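Long-range contact in Mypaa.01249.c (Mycobacterium paratuberculosis, PDB 3RD5), which is a putative oxidoreductase of the short-chain dehydrogenase/reductase family, its precise reaction and substrate not established: residues A94-V99 / I112-L117. Residues are numbered along the deposited sequence; the frame is centred on the assembly and turned at random.
Sequences AGIMAV and IGTNHL
Thr114 and Asn115, on helix 110-126, meet Gly95 and both the backbone and the side chain of Ile96, just past strand 87-92 of the Rossmann fold. Ala94 and Gly95 end the Asn-Asn-Ala-Gly motif of short-chain dehydrogenases, and Asn115 matches the asparagine that in classical family members belongs to the Asn-Ser-Tyr-Lys tetrad. The walk begins with Ile112, whose carbonyl opens a wider, pi-type turn spanning 112-117. Two residues on, the side chain of Ile96 packs on Thr114 in van der Waals contact, its CD1 3.8 Å from Thr114 OG1, the two side chains crossing at about a right angle. That hydroxyl sits beside its own backbone N (chi1 -58°) and bonds back to Ser110 O, one turn earlier. Asn115 then reads the loop with both ends of its amide. OD1 takes the N-H of Ile96, 3.0 Å from Ile96 N, on a lone pair in the carbonyl plane; ND2 returns a bond of 3.0 Å to Ile96 O, nearly straight at 172°. That oxygen lies only 2° out of the plane of the Asn115 amide. Bonded at both ends to a single residue, the amide is fixed in rotation and its O and N are told apart. Gly95 CA packs against the same OD1 at 3.1 Å. ND2 has a second partner in Ser168 OG on helix 161-185, and the backbone O of Asn115 receives Asn172 ND2, so the asparagine ties the loop to that helix as well. Beyond it the turn closes: Ile112 O accepts from His116 N and also from Leu117 N, the latter 2.9 Å away.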
loop_
_atom_site.group_PDB
_atom_site.type_symbol
_atom_site.label_atom_id
_atom_site.label_comp_id
_atom_site.label_asym_id
_atom_site.label_seq_id
_atom_site.Cartn_x
_atom_site.Cartn_y
_atom_site.Cartn_z
ATOM N N ALA A 94 1.184 -4.868 1.428
ATOM C CA ALA A 94 1.844 -5.579 2.515
ATOM C C ALA A 94 1.904 -4.714 3.755
ATOM O O ALA A 94 2.200 -3.537 3.689
ATOM C CB ALA A 94 3.289 -5.951 2.125
ATOM N N GLY A 95 1.721 -5.312 4.917
ATOM C CA GLY A 95 1.899 -4.578 6.158
ATOM C C GLY A 95 2.150 -5.518 7.312
ATOM O O GLY A 95 1.791 -6.713 7.279
ATOM N N ILE A 96 2.796 -4.966 8.324
ATOM C CA ILE A 96 2.856 -5.582 9.635
ATOM C C ILE A 96 2.167 -4.641 10.628
ATOM O O ILE A 96 2.121 -3.436 10.432
ATOM C CB ILE A 96 4.311 -5.921 10.058
ATOM C CG1 ILE A 96 5.190 -4.701 10.105
ATOM C CG2 ILE A 96 4.902 -7.000 9.100
ATOM C CD1 ILE A 96 6.622 -4.984 10.687
ATOM N N MET A 97 1.689 -5.186 11.735
ATOM C CA MET A 97 0.767 -4.481 12.606
ATOM C C MET A 97 0.988 -4.771 14.096
ATOM O O MET A 97 0.781 -5.903 14.558
ATOM C CB MET A 97 -0.720 -4.803 12.236
ATOM C CG MET A 97 -1.723 -4.032 13.050
ATOM S SD MET A 97 -3.451 -4.262 12.489
ATOM C CE MET A 97 -3.781 -5.951 13.032
ATOM N N ALA A 98 1.328 -3.716 14.834
ATOM C CA ALA A 98 1.383 -3.748 16.313
ATOM C C ALA A 98 2.292 -4.837 16.854
ATOM O O ALA A 98 1.975 -5.577 17.767
ATOM C CB ALA A 98 -0.024 -3.841 16.881
ATOM N N VAL A 99 3.470 -4.906 16.267
ATOM C CA VAL A 99 4.549 -5.843 16.611
ATOM C C VAL A 99 5.516 -5.186 17.627
ATOM O O VAL A 99 5.477 -3.967 17.826
ATOM C CB VAL A 99 5.324 -6.269 15.354
ATOM C CG1 VAL A 99 4.401 -7.094 14.409
ATOM C CG2 VAL A 99 5.933 -5.087 14.624
ATOM N N ILE A 112 7.147 1.512 10.444
ATOM C CA ILE A 112 7.335 2.606 9.471
ATOM C C ILE A 112 8.207 2.122 8.316
ATOM O O ILE A 112 7.977 2.505 7.151
ATOM C CB ILE A 112 7.860 3.892 10.139
ATOM C CG1 ILE A 112 7.738 5.101 9.235
ATOM C CG2 ILE A 112 9.323 3.759 10.590
ATOM C CD1 ILE A 112 6.298 5.602 9.026
ATOM N N GLY A 113 9.192 1.284 8.608
ATOM C CA GLY A 113 10.119 0.808 7.580
ATOM C C GLY A 113 9.450 -0.078 6.543
ATOM O O GLY A 113 9.731 0.039 5.335
ATOM N N THR A 114 8.624 -0.990 6.984
ATOM C CA THR A 114 7.934 -1.934 6.100
ATOM C C THR A 114 6.767 -1.251 5.394
ATOM O O THR A 114 6.628 -1.285 4.170
ATOM C CB THR A 114 7.367 -3.132 6.890
ATOM O OG1 THR A 114 8.433 -3.800 7.589
ATOM C CG2 THR A 114 6.643 -4.136 5.960
ATOM N N ASN A 115 5.886 -0.618 6.172
ATOM C CA ASN A 115 4.579 -0.210 5.684
ATOM C C ASN A 115 4.671 1.053 4.853
ATOM O O ASN A 115 3.926 1.219 3.893
ATOM C CB ASN A 115 3.663 0.043 6.872
ATOM C CG ASN A 115 3.378 -1.193 7.716
ATOM O OD1 ASN A 115 3.725 -2.322 7.337
ATOM N ND2 ASN A 115 2.738 -0.991 8.880
ATOM N N HIS A 116 5.578 1.955 5.239
ATOM C CA HIS A 116 5.767 3.202 4.515
ATOM C C HIS A 116 7.074 3.266 3.713
ATOM O O HIS A 116 7.054 3.444 2.489
ATOM C CB HIS A 116 5.655 4.420 5.469
ATOM C CG HIS A 116 6.028 5.708 4.832
ATOM N ND1 HIS A 116 5.311 6.269 3.800
ATOM C CD2 HIS A 116 7.066 6.543 5.068
ATOM C CE1 HIS A 116 5.909 7.386 3.407
ATOM N NE2 HIS A 116 6.984 7.582 4.169
ATOM N N LEU A 117 8.226 3.180 4.378
ATOM C CA LEU A 117 9.476 3.491 3.668
ATOM C C LEU A 117 9.809 2.548 2.540
ATOM O O LEU A 117 10.250 2.970 1.466
ATOM C CB LEU A 117 10.676 3.639 4.635
ATOM C CG LEU A 117 10.539 4.795 5.647
ATOM C CD1 LEU A 117 11.545 4.662 6.834
ATOM C CD2 LEU A 117 10.681 6.190 4.991
#